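Local coordinates for N-acetylmuramoyl-L-alanine amidase (Mycobacteroides abscessus, PDB 7AGO), which probably hydrolyses, with the help of a bound zinc ion, the amide bond joining N-acetylmuramic acid to L-alanine in cell-wall peptidoglycan, at residues 7-12 with 70-75; 15-20 with 81-86; 118-123 with 177-182; 135-140 with 212-217. All coordinates share one frame; numbering follows the deposited sequence.

Contact 1. Residues 7-12 with 70-75; sequences GRIVVL and GVRTAM
Arg72 folds back over Ile9 where two parallel strands, 9-12 and 72-75, begin to run side by side. Its CB lies 3.5 Å from Arg8 O, the carbonyl that also receives the backbone bond from Arg72 N, and CG stays near the same oxygen. CD moves on to Gly7 O, at 3.3 Å. NE then passes Ile9 CG1 at 3.6 Å, and CZ comes to rest 3.5 Å from Ile9 CD1, with that methyl over the centre of one face of the guanidinium. At the tip NH2 keeps to the same methyl, whereas NH1 turns to Gly7 O in a weak hydrogen bond of 3.5 Å. Bends at chi2 (149°) and chi3 (63°) curl the chain this way, and the isoleucine supports the flat group from one side. From there the backbone bonds alternate, Val10 N to Arg72 O, Ala74 N to Val10 O and Leu12 N to Ala74 O, as in a parallel pair. A bond of 2.8 Å from Gly7 N to Gly70 O closes the entrance, Gly70 being the residue of a Schellman motif that ends the preceding helix. Val71 CG1 meets Val10 CG2 at 3.6 Å. Strand 72-75 is the outermost strand at this end of the mixed sheet, and strand 9-14 bonds on its other side to 101-108. Over the face carrying Val10, Leu12 and Thr73 lie helix 51-68, which meets Leu12 and Thr73, and helix 197-216, which meets Val10; on the face of Val11 and Ala74, Pro99 and Tyr97 pack from loops.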
loop_
_atom_site.group_PDB
_atom_site.type_symbol
_atom_site.label_atom_id
_atom_site.label_comp_id
_atom_site.label_asym_id
_atom_site.label_seq_id
_atom_site.Cartn_x
_atom_site.Cartn_y
_atom_site.Cartn_z
ATOM N N GLY A 7 16.883 -13.199 0.735
ATOM C CA GLY A 7 16.383 -14.075 1.769
ATOM C C GLY A 7 15.388 -13.436 2.713
ATOM O O GLY A 7 14.748 -14.158 3.493
ATOM N N ARG A 8 15.242 -12.112 2.682
ATOM C CA ARG A 8 14.172 -11.474 3.437
ATOM C C ARG A 8 12.826 -11.831 2.822
ATOM O O ARG A 8 12.735 -12.249 1.665
ATOM C CB ARG A 8 14.333 -9.954 3.450
ATOM C CG ARG A 8 15.610 -9.455 4.090
ATOM C CD ARG A 8 15.652 -9.766 5.576
ATOM N NE ARG A 8 16.798 -9.121 6.218
ATOM C CZ ARG A 8 16.711 -8.091 7.057
ATOM N NH1 ARG A 8 15.527 -7.588 7.381
ATOM N NH2 ARG A 8 17.812 -7.570 7.585
ATOM N N ILE A 9 11.769 -11.643 3.610
ATOM C CA ILE A 9 10.404 -11.970 3.211
ATOM C C ILE A 9 9.592 -10.688 3.176
ATOM O O ILE A 9 9.525 -9.971 4.179
ATOM C CB ILE A 9 9.764 -12.974 4.187
ATOM C CG1 ILE A 9 10.567 -14.272 4.207
ATOM C CG2 ILE A 9 8.301 -13.210 3.822
ATOM C CD1 ILE A 9 10.310 -15.114 5.425
ATOM N N VAL A 10 8.951 -10.416 2.039
ATOM C CA VAL A 10 8.099 -9.241 1.881
ATOM C C VAL A 10 6.748 -9.700 1.356
ATOM O O VAL A 10 6.689 -10.476 0.396
ATOM C CB VAL A 10 8.721 -8.207 0.923
ATOM C CG1 VAL A 10 7.768 -7.016 0.721
ATOM C CG2 VAL A 10 10.071 -7.742 1.441
ATOM N N VAL A 11 5.663 -9.224 1.977
ATOM C CA VAL A 11 4.314 -9.467 1.468
ATOM C C VAL A 11 3.778 -8.170 0.882
ATOM O O VAL A 11 3.945 -7.092 1.470
ATOM C CB VAL A 11 3.347 -10.012 2.536
ATOM C CG1 VAL A 11 1.999 -10.353 1.874
ATOM C CG2 VAL A 11 3.927 -11.238 3.203
ATOM N N LEU A 12 3.137 -8.282 -0.283
ATOM C CA LEU A 12 2.623 -7.144 -1.031
ATOM C C LEU A 12 1.109 -7.239 -1.116
ATOM O O LEU A 12 0.566 -8.305 -1.421
ATOM C CB LEU A 12 3.222 -7.105 -2.437
ATOM C CG LEU A 12 4.752 -7.090 -2.496
ATOM C CD1 LEU A 12 5.236 -7.219 -3.942
ATOM C CD2 LEU A 12 5.282 -5.813 -1.849
ATOM N N GLY A 70 16.450 -11.488 -4.963
ATOM C CA GLY A 70 16.555 -12.572 -4.008
ATOM C C GLY A 70 15.612 -12.475 -2.831
ATOM O O GLY A 70 15.777 -13.226 -1.861
ATOM N N VAL A 71 14.626 -11.586 -2.886
ATOM C CA VAL A 71 13.668 -11.411 -1.801
ATOM C C VAL A 71 12.528 -12.402 -1.989
ATOM O O VAL A 71 11.991 -12.540 -3.095
ATOM C CB VAL A 71 13.143 -9.966 -1.767
ATOM C CG1 VAL A 71 12.057 -9.809 -0.730
ATOM C CG2 VAL A 71 14.291 -9.008 -1.491
ATOM N N ARG A 72 12.170 -13.098 -0.914
ATOM C CA ARG A 72 11.029 -14.007 -0.917
ATOM C C ARG A 72 9.755 -13.182 -0.816
ATOM O O ARG A 72 9.682 -12.254 -0.004
ATOM C CB ARG A 72 11.135 -14.989 0.251
ATOM C CG ARG A 72 12.406 -15.823 0.226
ATOM C CD ARG A 72 12.900 -16.206 1.625
ATOM N NE ARG A 72 11.952 -17.046 2.346
ATOM C CZ ARG A 72 12.156 -17.516 3.576
ATOM N NH1 ARG A 72 13.276 -17.218 4.227
ATOM N NH2 ARG A 72 11.241 -18.281 4.160
ATOM N N THR A 73 8.761 -13.482 -1.657
ATOM C CA THR A 73 7.602 -12.604 -1.786
ATOM C C THR A 73 6.293 -13.383 -1.727
ATOM O O THR A 73 6.229 -14.560 -2.085
ATOM C CB THR A 73 7.608 -11.801 -3.112
ATOM O OG1 THR A 73 7.604 -12.706 -4.222
ATOM C CG2 THR A 73 8.825 -10.892 -3.210
ATOM N N ALA A 74 5.239 -12.696 -1.294
ATOM C CA ALA A 74 3.877 -13.203 -1.428
ATOM C C ALA A 74 2.951 -12.023 -1.676
ATOM O O ALA A 74 3.333 -10.864 -1.479
ATOM C CB ALA A 74 3.440 -13.994 -0.193
ATOM N N MET A 75 1.729 -12.332 -2.120
ATOM C CA MET A 75 0.685 -11.348 -2.365
ATOM C C MET A 75 -0.596 -11.754 -1.648
ATOM O O MET A 75 -0.809 -12.925 -1.317
ATOM C CB MET A 75 0.387 -11.186 -3.865
ATOM C CG MET A 75 1.599 -10.770 -4.696
ATOM S SD MET A 75 1.176 -10.472 -6.427
ATOM C CE MET A 75 0.471 -12.052 -6.923
#

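Contact 2. Residues 15-20 with 81-86; sequences GHNGAN and NKLGPC. With ZN (zinc ion), chain D; ZGL (D-alpha-glutamine), chain B.
Lys82 O draws the two loops together: Ala19 N gives it a weak, bent hydrogen bond of 3.2 Å, and a water lying 2.8 Å away links it to Gly18 N, from which the water accepts. Ala19 CB comes alongside, 3.4 Å from Asn81 O, while Ala19 O receives a CA-H...O contact from Leu83. The side chain of Asn17 reaches across to Gly84. Its CG lies anti to the carbonyl carbon (chi1 -65°), which brings OD1 to 3.1 Å from Gly84 CA. ND2 has two acceptors: Asn20 OD1 at 3.1 Å, tilted from the amide plane, and a second water that passes the link on to Gly84 O. Leu83 runs beside Asn17, pointing the same way, with CD1 against ND2. Arg90 ties both loops, bonding to His16 O and Pro85 O and weakly to Asn17 OD1, and Cys86 forms a disulfide with Cys38. The neighbouring His16 points away from the 81-86 loop to bind the zinc ion through NE2 at 2.1 Å, and its ND1 is held by Thr40 O, so that the zinc and this bond together set the ring's rotation. His16 CE1 also lies 3.2 Å from O2 of the bound D-alpha-glutamine. Glu51, His106 and a water complete the zinc's ligands, a His-Glu-His site characteristic of zinc-dependent N-acetylmuramoyl-L-alanine amidases.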
loop_
_atom_site.group_PDB
_atom_site.type_symbol
_atom_site.label_atom_id
_atom_site.label_comp_id
_atom_site.label_asym_id
_atom_site.label_seq_id
_atom_site.Cartn_x
_atom_site.Cartn_y
_atom_site.Cartn_z
ATOM N N GLY A 15 -4.253 -3.091 -3.169
ATOM C CA GLY A 15 -5.503 -2.777 -2.496
ATOM C C GLY A 15 -6.719 -3.041 -3.365
ATOM O O GLY A 15 -6.688 -2.885 -4.587
ATOM N N HIS A 16 -7.809 -3.429 -2.693
ATOM C CA HIS A 16 -9.139 -3.685 -3.253
ATOM C C HIS A 16 -9.187 -4.948 -4.106
ATOM O O HIS A 16 -8.171 -5.635 -4.278
ATOM C CB HIS A 16 -9.632 -2.469 -4.034
ATOM C CG HIS A 16 -9.489 -1.194 -3.265
ATOM N ND1 HIS A 16 -10.353 -0.831 -2.250
ATOM C CD2 HIS A 16 -8.540 -0.230 -3.317
ATOM C CE1 HIS A 16 -9.947 0.314 -1.724
ATOM N NE2 HIS A 16 -8.856 0.704 -2.360
ATOM N N ASN A 17 -10.383 -5.269 -4.608
ATOM C CA ASN A 17 -10.670 -6.508 -5.318
ATOM C C ASN A 17 -10.770 -6.275 -6.819
ATOM O O ASN A 17 -11.113 -5.187 -7.283
ATOM C CB ASN A 17 -12.010 -7.115 -4.873
ATOM C CG ASN A 17 -12.036 -7.561 -3.430
ATOM O OD1 ASN A 17 -11.009 -7.840 -2.815
ATOM N ND2 ASN A 17 -13.253 -7.668 -2.883
ATOM N N GLY A 18 -10.582 -7.361 -7.574
ATOM C CA GLY A 18 -10.906 -7.327 -8.993
ATOM C C GLY A 18 -12.393 -7.184 -9.269
ATOM O O GLY A 18 -12.784 -6.626 -10.297
ATOM N N ALA A 19 -13.237 -7.674 -8.362
ATOM C CA ALA A 19 -14.682 -7.548 -8.503
ATOM C C ALA A 19 -15.300 -7.612 -7.114
ATOM O O ALA A 19 -14.669 -8.073 -6.159
ATOM C CB ALA A 19 -15.263 -8.648 -9.398
ATOM N N ASN A 20 -16.548 -7.167 -7.004
ATOM C CA ASN A 20 -17.182 -7.114 -5.693
ATOM C C ASN A 20 -18.601 -7.661 -5.746
ATOM O O ASN A 20 -19.212 -7.773 -6.810
ATOM C CB ASN A 20 -17.201 -5.684 -5.146
ATOM C CG ASN A 20 -15.812 -5.090 -5.057
ATOM O OD1 ASN A 20 -15.003 -5.518 -4.239
ATOM N ND2 ASN A 20 -15.524 -4.115 -5.914
ATOM N N ASN A 81 -9.856 -9.803 -11.249
ATOM C CA ASN A 81 -11.180 -9.888 -11.855
ATOM C C ASN A 81 -12.223 -10.592 -10.997
ATOM O O ASN A 81 -13.373 -10.684 -11.436
ATOM C CB ASN A 81 -11.093 -10.571 -13.238
ATOM C CG ASN A 81 -10.626 -12.011 -13.158
ATOM O OD1 ASN A 81 -11.436 -12.937 -13.091
ATOM N ND2 ASN A 81 -9.320 -12.207 -13.190
ATOM N N LYS A 82 -11.892 -11.062 -9.795
ATOM C CA LYS A 82 -12.854 -11.720 -8.920
ATOM C C LYS A 82 -12.814 -11.111 -7.527
ATOM O O LYS A 82 -11.915 -10.338 -7.173
ATOM C CB LYS A 82 -12.579 -13.228 -8.796
ATOM C CG LYS A 82 -12.679 -13.972 -10.097
ATOM C CD LYS A 82 -14.124 -14.072 -10.560
ATOM C CE LYS A 82 -14.218 -14.826 -11.874
ATOM N NZ LYS A 82 -15.623 -15.188 -12.195
ATOM N N LEU A 83 -13.802 -11.508 -6.721
ATOM C CA LEU A 83 -13.777 -11.199 -5.299
ATOM C C LEU A 83 -12.431 -11.580 -4.699
ATOM O O LEU A 83 -11.894 -12.655 -4.983
ATOM C CB LEU A 83 -14.896 -11.959 -4.587
ATOM C CG LEU A 83 -15.234 -11.490 -3.170
ATOM C CD1 LEU A 83 -15.899 -10.110 -3.208
ATOM C CD2 LEU A 83 -16.143 -12.510 -2.511
ATOM N N GLY A 84 -11.875 -10.677 -3.894
ATOM C CA GLY A 84 -10.645 -10.933 -3.175
ATOM C C GLY A 84 -10.895 -10.946 -1.679
ATOM O O GLY A 84 -12.031 -10.811 -1.223
ATOM N N PRO A 85 -9.837 -11.123 -0.884
ATOM C CA PRO A 85 -10.020 -11.281 0.565
ATOM C C PRO A 85 -10.380 -9.971 1.253
ATOM O O PRO A 85 -9.961 -8.886 0.835
ATOM C CB PRO A 85 -8.654 -11.792 1.043
ATOM C CG PRO A 85 -7.975 -12.339 -0.206
ATOM C CD PRO A 85 -8.471 -11.450 -1.319
ATOM N N CYS A 86 -11.163 -10.098 2.325
ATOM C CA CYS A 86 -11.507 -8.969 3.186
ATOM C C CYS A 86 -10.251 -8.371 3.799
ATOM O O CYS A 86 -9.205 -9.014 3.873
ATOM C CB CYS A 86 -12.432 -9.402 4.312
ATOM S SG CYS A 86 -14.066 -9.960 3.787
HETATM ZN ZN ZN D . -7.576 2.270 -1.905
HETATM C CD ZGL B . -10.231 -0.437 2.074
HETATM N N ZGL B . -9.190 1.792 2.323
HETATM O O2 ZGL B . -9.332 -0.726 1.283
HETATM N N1 ZGL B . -11.300 -1.194 2.289
HETATM C CA ZGL B . -10.170 0.855 2.882
HETATM C CB ZGL B . -9.911 0.526 4.356
HETATM C C ZGL B . -8.332 -0.709 5.976
HETATM C CG ZGL B . -8.656 -0.305 4.546
HETATM O OXT ZGL B . -9.086 -0.317 6.904
HETATM O O ZGL B . -7.335 -1.417 6.153
HETATM O O HOH W 1 -13.737 -8.879 -0.280
HETATM O O HOH W 2 -9.233 -9.824 -6.804
HETATM O O HOH W 3 -7.255 4.342 -1.721
#

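Contact 3. Residues 118-123 with 177-182; sequences HVNYSN and KVLVEL. With ALA (alanine), chain C.
Glu181 CB sits over one face of the His118 ring, displaced toward its rim and 3.3 Å from CE1. The two side chains run alongside each other, carboxylate and ring planes only 14° apart. Asn120, two residues on from His118, crosses Glu181, its ND2 at 3.5 Å from Glu181 CG and hydrogen-bonded to Leu179 O at 3.1 Å. That oxygen also takes Asn120 N at 2.8 Å, and the two donors approach from opposite faces of the carbonyl plane. With CG beside the backbone N (chi1 -60°), the amide is folded back over the neighbouring strand, and Arg164 holds its OD1. Strands 118-122 and 177-184 form the antiparallel step in an otherwise parallel sheet, with His118-Glu181 and Asn120-Leu179 as hydrogen-bonded pairs. Between these, Val119 and Val180 point to the other face, where Val119 CG1 also meets Val178 CB at 3.8 Å and helix 132-147 packs on top. Glu181 reaches toward the zinc site, probably the active site: OE2 lies 3.3 Å from CB of the bound alanine, and the side chain comes about 4 Å from the zinc ion. His106 and Asp108 of strand 101-108 touch Glu181, and a water bridges Ser122 N to Lys177 O where the strands part.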
loop_
_atom_site.group_PDB
_atom_site.type_symbol
_atom_site.label_atom_id
_atom_site.label_comp_id
_atom_site.label_asym_id
_atom_site.label_seq_id
_atom_site.Cartn_x
_atom_site.Cartn_y
_atom_site.Cartn_z
ATOM N N HIS A 118 1.282 9.628 -0.261
ATOM C CA HIS A 118 1.453 9.675 1.188
ATOM C C HIS A 118 1.560 8.266 1.749
ATOM O O HIS A 118 0.926 7.330 1.253
ATOM C CB HIS A 118 0.352 10.501 1.924
ATOM C CG HIS A 118 -1.061 10.003 1.767
ATOM N ND1 HIS A 118 -1.784 10.148 0.603
ATOM C CD2 HIS A 118 -1.921 9.477 2.675
ATOM C CE1 HIS A 118 -3.007 9.674 0.780
ATOM N NE2 HIS A 118 -3.119 9.269 2.035
ATOM N N VAL A 119 2.408 8.129 2.762
ATOM C CA VAL A 119 2.737 6.854 3.390
ATOM C C VAL A 119 1.968 6.796 4.700
ATOM O O VAL A 119 2.232 7.585 5.614
ATOM C CB VAL A 119 4.250 6.726 3.624
ATOM C CG1 VAL A 119 4.586 5.415 4.332
ATOM C CG2 VAL A 119 5.008 6.827 2.300
ATOM N N ASN A 120 1.007 5.874 4.784
ATOM C CA ASN A 120 0.152 5.710 5.952
ATOM C C ASN A 120 0.743 4.665 6.886
ATOM O O ASN A 120 1.235 3.622 6.443
ATOM C CB ASN A 120 -1.263 5.289 5.537
ATOM C CG ASN A 120 -1.921 6.309 4.620
ATOM O OD1 ASN A 120 -2.529 7.268 5.086
ATOM N ND2 ASN A 120 -1.769 6.121 3.312
ATOM N N TYR A 121 0.690 4.956 8.180
ATOM C CA TYR A 121 1.223 4.043 9.182
ATOM C C TYR A 121 0.365 4.140 10.432
ATOM O O TYR A 121 -0.340 5.129 10.653
ATOM C CB TYR A 121 2.698 4.350 9.495
ATOM C CG TYR A 121 2.898 5.684 10.180
ATOM C CD1 TYR A 121 2.996 6.858 9.439
ATOM C CD2 TYR A 121 2.984 5.773 11.567
ATOM C CE1 TYR A 121 3.178 8.083 10.059
ATOM C CE2 TYR A 121 3.163 7.001 12.198
ATOM C CZ TYR A 121 3.256 8.147 11.440
ATOM O OH TYR A 121 3.433 9.363 12.066
ATOM N N SER A 122 0.446 3.096 11.258
ATOM C CA SER A 122 -0.403 2.997 12.440
ATOM C C SER A 122 0.013 4.007 13.504
ATOM O O SER A 122 1.175 4.054 13.915
ATOM C CB SER A 122 -0.334 1.582 13.014
ATOM O OG SER A 122 -1.129 1.473 14.193
ATOM N N ASN A 123 -0.942 4.804 13.963
ATOM C CA ASN A 123 -0.642 5.780 15.005
ATOM C C ASN A 123 -1.923 6.122 15.752
ATOM O O ASN A 123 -2.917 6.505 15.122
ATOM C CB ASN A 123 -0.017 7.051 14.418
ATOM C CG ASN A 123 0.628 7.925 15.480
ATOM O OD1 ASN A 123 1.272 7.426 16.402
ATOM N ND2 ASN A 123 0.455 9.236 15.356
ATOM N N LYS A 177 4.861 -2.528 8.571
ATOM C CA LYS A 177 3.929 -2.392 7.461
ATOM C C LYS A 177 3.656 -0.918 7.200
ATOM O O LYS A 177 3.538 -0.129 8.139
ATOM C CB LYS A 177 2.605 -3.122 7.757
ATOM C CG LYS A 177 1.578 -2.996 6.632
ATOM C CD LYS A 177 0.351 -3.892 6.840
ATOM C CE LYS A 177 -0.666 -3.660 5.713
ATOM N NZ LYS A 177 -1.873 -4.546 5.845
ATOM N N VAL A 178 3.546 -0.560 5.917
ATOM C CA VAL A 178 3.059 0.749 5.503
ATOM C C VAL A 178 2.037 0.552 4.394
ATOM O O VAL A 178 2.069 -0.440 3.658
ATOM C CB VAL A 178 4.191 1.688 5.024
ATOM C CG1 VAL A 178 5.171 1.970 6.162
ATOM C CG2 VAL A 178 4.929 1.083 3.816
ATOM N N LEU A 179 1.108 1.498 4.295
ATOM C CA LEU A 179 0.146 1.545 3.197
ATOM C C LEU A 179 0.486 2.799 2.406
ATOM O O LEU A 179 0.315 3.918 2.907
ATOM C CB LEU A 179 -1.295 1.568 3.713
ATOM C CG LEU A 179 -2.442 1.409 2.699
ATOM C CD1 LEU A 179 -3.764 1.072 3.410
ATOM C CD2 LEU A 179 -2.614 2.667 1.845
ATOM N N VAL A 180 0.965 2.616 1.178
ATOM C CA VAL A 180 1.401 3.726 0.339
ATOM C C VAL A 180 0.268 4.073 -0.612
ATOM O O VAL A 180 -0.117 3.251 -1.451
ATOM C CB VAL A 180 2.682 3.386 -0.439
ATOM C CG1 VAL A 180 3.133 4.590 -1.246
ATOM C CG2 VAL A 180 3.796 2.963 0.513
ATOM N N GLU A 181 -0.279 5.279 -0.464
ATOM C CA GLU A 181 -1.159 5.879 -1.462
ATOM C C GLU A 181 -0.262 6.591 -2.468
ATOM O O GLU A 181 0.346 7.616 -2.141
ATOM C CB GLU A 181 -2.134 6.853 -0.801
ATOM C CG GLU A 181 -3.189 6.192 0.102
ATOM C CD GLU A 181 -4.370 5.681 -0.684
ATOM O OE1 GLU A 181 -4.316 5.793 -1.930
ATOM O OE2 GLU A 181 -5.344 5.171 -0.068
ATOM N N LEU A 182 -0.137 6.033 -3.679
ATOM C CA LEU A 182 0.924 6.508 -4.561
ATOM C C LEU A 182 0.586 7.833 -5.227
ATOM O O LEU A 182 1.500 8.520 -5.698
ATOM C CB LEU A 182 1.256 5.456 -5.625
ATOM C CG LEU A 182 2.113 4.296 -5.114
ATOM C CD1 LEU A 182 2.124 3.127 -6.100
ATOM C CD2 LEU A 182 3.550 4.796 -4.878
HETATM N N ALA C . -8.375 5.340 2.238
HETATM C CA ALA C . -8.062 3.926 2.048
HETATM C C ALA C . -9.087 3.047 2.760
HETATM O O ALA C . -9.825 3.535 3.622
HETATM C CB ALA C . -6.654 3.622 2.548
HETATM O O HOH W 4 1.567 0.977 9.796
#

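Contact 4. Residues 135-140 with 212-217; sequences LRFAKT and VAYLSG
Helix segments 135-140 and 212-216 run roughly antiparallel, their axes 9.3 Å apart at 141°, and draw closest at Phe137 and Tyr214. The two rings form an offset stack, centroids 4.3 Å apart and planes at 24°, in which Phe137 CD1 comes to 3.4 Å from Tyr214 CG. Phe137 CB adds a CH-pi contact over the same tyrosine ring. Both side chains leave with CG anti to the backbone N (Phe137 chi1 -164°), and they cross at about a right angle. In the conformer described here, one of two, the guanidinium of Arg136 lies nearly parallel to the tyrosine ring, with Tyr214 CE1 over its centre and 3.4 Å from CZ. In this conformer NH1 also reaches a lone pair of Tyr214 O at 3.3 Å and a water joins NH2 to the same carbonyl, a grip that may not hold in the other. That oxygen accepts as well from Gly217 N in the Schellman motif ending the helix. Thr140 bonds through OG1 to Arg136 O at 2.8 Å in its own helix and turns CG2 outward, to 3.6 Å from Ala213 CB. Beneath the aromatic pair, Phe137 rests on Ala101, Val103 and Val178 of the sheet, the arrangement of an alpha/beta sandwich in which neighbouring helices pack on one face of a central mixed sheet.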
loop_
_atom_site.group_PDB
_atom_site.type_symbol
_atom_site.label_atom_id
_atom_site.label_comp_id
_atom_site.label_asym_id
_atom_site.label_seq_id
_atom_site.Cartn_x
_atom_site.Cartn_y
_atom_site.Cartn_z
ATOM N N LEU A 135 7.377 3.115 12.320
ATOM C CA LEU A 135 7.631 4.521 12.021
ATOM C C LEU A 135 8.906 4.676 11.199
ATOM O O LEU A 135 8.967 5.506 10.281
ATOM C CB LEU A 135 7.720 5.332 13.317
ATOM C CG LEU A 135 7.940 6.839 13.164
ATOM C CD1 LEU A 135 6.804 7.462 12.363
ATOM C CD2 LEU A 135 8.096 7.531 14.521
ATOM N N ARG A 136 9.943 3.894 11.514
ATOM C CA ARG A 136 11.146 3.940 10.687
ATOM C C ARG A 136 10.841 3.492 9.264
ATOM O O ARG A 136 11.340 4.085 8.301
ATOM C CB ARG A 136 12.265 3.084 11.287
ATOM C CG ARG A 136 13.538 3.088 10.428
ATOM C CD ARG A 136 14.735 2.435 11.115
ATOM N NE ARG A 136 14.553 1.000 11.308
ATOM C CZ ARG A 136 14.896 0.066 10.424
ATOM N NH1 ARG A 136 15.452 0.400 9.259
ATOM N NH2 ARG A 136 14.683 -1.214 10.709
ATOM N N PHE A 137 10.015 2.450 9.109
ATOM C CA PHE A 137 9.630 2.022 7.768
ATOM C C PHE A 137 8.919 3.145 7.022
ATOM O O PHE A 137 9.218 3.410 5.849
ATOM C CB PHE A 137 8.732 0.781 7.845
ATOM C CG PHE A 137 8.587 0.041 6.540
ATOM C CD1 PHE A 137 9.377 0.357 5.437
ATOM C CD2 PHE A 137 7.652 -0.978 6.418
ATOM C CE1 PHE A 137 9.246 -0.336 4.241
ATOM C CE2 PHE A 137 7.515 -1.678 5.231
ATOM C CZ PHE A 137 8.310 -1.354 4.135
ATOM N N ALA A 138 7.985 3.823 7.695
ATOM C CA ALA A 138 7.222 4.884 7.042
ATOM C C ALA A 138 8.127 6.035 6.618
ATOM O O ALA A 138 8.022 6.543 5.495
ATOM C CB ALA A 138 6.119 5.381 7.973
ATOM N N LYS A 139 9.020 6.467 7.512
ATOM C CA LYS A 139 9.915 7.571 7.180
ATOM C C LYS A 139 10.875 7.176 6.073
ATOM O O LYS A 139 11.157 7.978 5.174
ATOM C CB LYS A 139 10.690 8.017 8.418
ATOM C CG LYS A 139 9.821 8.719 9.440
ATOM C CD LYS A 139 10.613 9.168 10.663
ATOM C CE LYS A 139 9.718 9.932 11.633
ATOM N NZ LYS A 139 10.458 10.383 12.846
ATOM N N THR A 140 11.382 5.940 6.120
ATOM C CA THR A 140 12.321 5.491 5.096
ATOM C C THR A 140 11.638 5.395 3.744
ATOM O O THR A 140 12.205 5.808 2.726
ATOM C CB THR A 140 12.923 4.142 5.487
ATOM O OG1 THR A 140 13.656 4.294 6.717
ATOM C CG2 THR A 140 13.864 3.632 4.386
ATOM N N VAL A 212 14.153 -1.769 -0.019
ATOM C CA VAL A 212 15.569 -2.105 0.116
ATOM C C VAL A 212 16.224 -1.246 1.189
ATOM O O VAL A 212 17.005 -1.743 2.015
ATOM C CB VAL A 212 16.291 -1.961 -1.238
ATOM C CG1 VAL A 212 17.796 -2.070 -1.040
ATOM C CG2 VAL A 212 15.801 -3.020 -2.210
ATOM N N ALA A 213 15.921 0.055 1.196
ATOM C CA ALA A 213 16.532 0.941 2.180
ATOM C C ALA A 213 16.122 0.548 3.594
ATOM O O ALA A 213 16.954 0.539 4.510
ATOM C CB ALA A 213 16.154 2.393 1.888
ATOM N N TYR A 214 14.849 0.193 3.786
ATOM C CA TYR A 214 14.392 -0.209 5.113
ATOM C C TYR A 214 15.044 -1.513 5.556
ATOM O O TYR A 214 15.553 -1.611 6.678
ATOM C CB TYR A 214 12.868 -0.349 5.140
ATOM C CG TYR A 214 12.375 -0.825 6.491
ATOM C CD1 TYR A 214 12.413 0.015 7.598
ATOM C CD2 TYR A 214 11.886 -2.114 6.666
ATOM C CE1 TYR A 214 11.973 -0.415 8.845
ATOM C CE2 TYR A 214 11.437 -2.555 7.919
ATOM C CZ TYR A 214 11.484 -1.695 8.999
ATOM O OH TYR A 214 11.045 -2.109 10.251
ATOM N N LEU A 215 15.037 -2.531 4.694
ATOM C CA LEU A 215 15.611 -3.816 5.092
ATOM C C LEU A 215 17.126 -3.754 5.245
ATOM O O LEU A 215 17.693 -4.559 5.996
ATOM C CB LEU A 215 15.233 -4.906 4.086
ATOM C CG LEU A 215 13.741 -5.238 3.932
ATOM C CD1 LEU A 215 13.555 -6.296 2.869
ATOM C CD2 LEU A 215 13.163 -5.707 5.250
ATOM N N SER A 216 17.790 -2.818 4.562
ATOM C CA SER A 216 19.227 -2.624 4.703
ATOM C C SER A 216 19.609 -1.821 5.938
ATOM O O SER A 216 20.802 -1.736 6.249
ATOM C CB SER A 216 19.788 -1.918 3.467
ATOM O OG SER A 216 19.484 -2.642 2.295
ATOM N N GLY A 217 18.647 -1.215 6.631
ATOM C CA GLY A 217 18.959 -0.404 7.792
ATOM C C GLY A 217 19.435 1.001 7.486
ATOM O O GLY A 217 20.265 1.542 8.228
HETATM O O HOH W 5 15.307 -3.420 9.340
#

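From the N terminus, contact 1 sets the first strand of the sheet beside its edge strand, closing a loop that contains helix 51-68. Contact 2 follows a few residues on along both arms, joining the loops after those strands near the zinc site; the two cross in sequence and do not touch otherwise. Contact 3 starts only after both are closed and pairs strand 118-122 with 177-184. Contact 4 crosses it: helix 132-147, next after strand 118-122 in the chain, packs over it at Ala138 and meets the C-terminal helix. That helix brings the chain's end back to contact 1, where Leu215 packs against Arg8 and Val10.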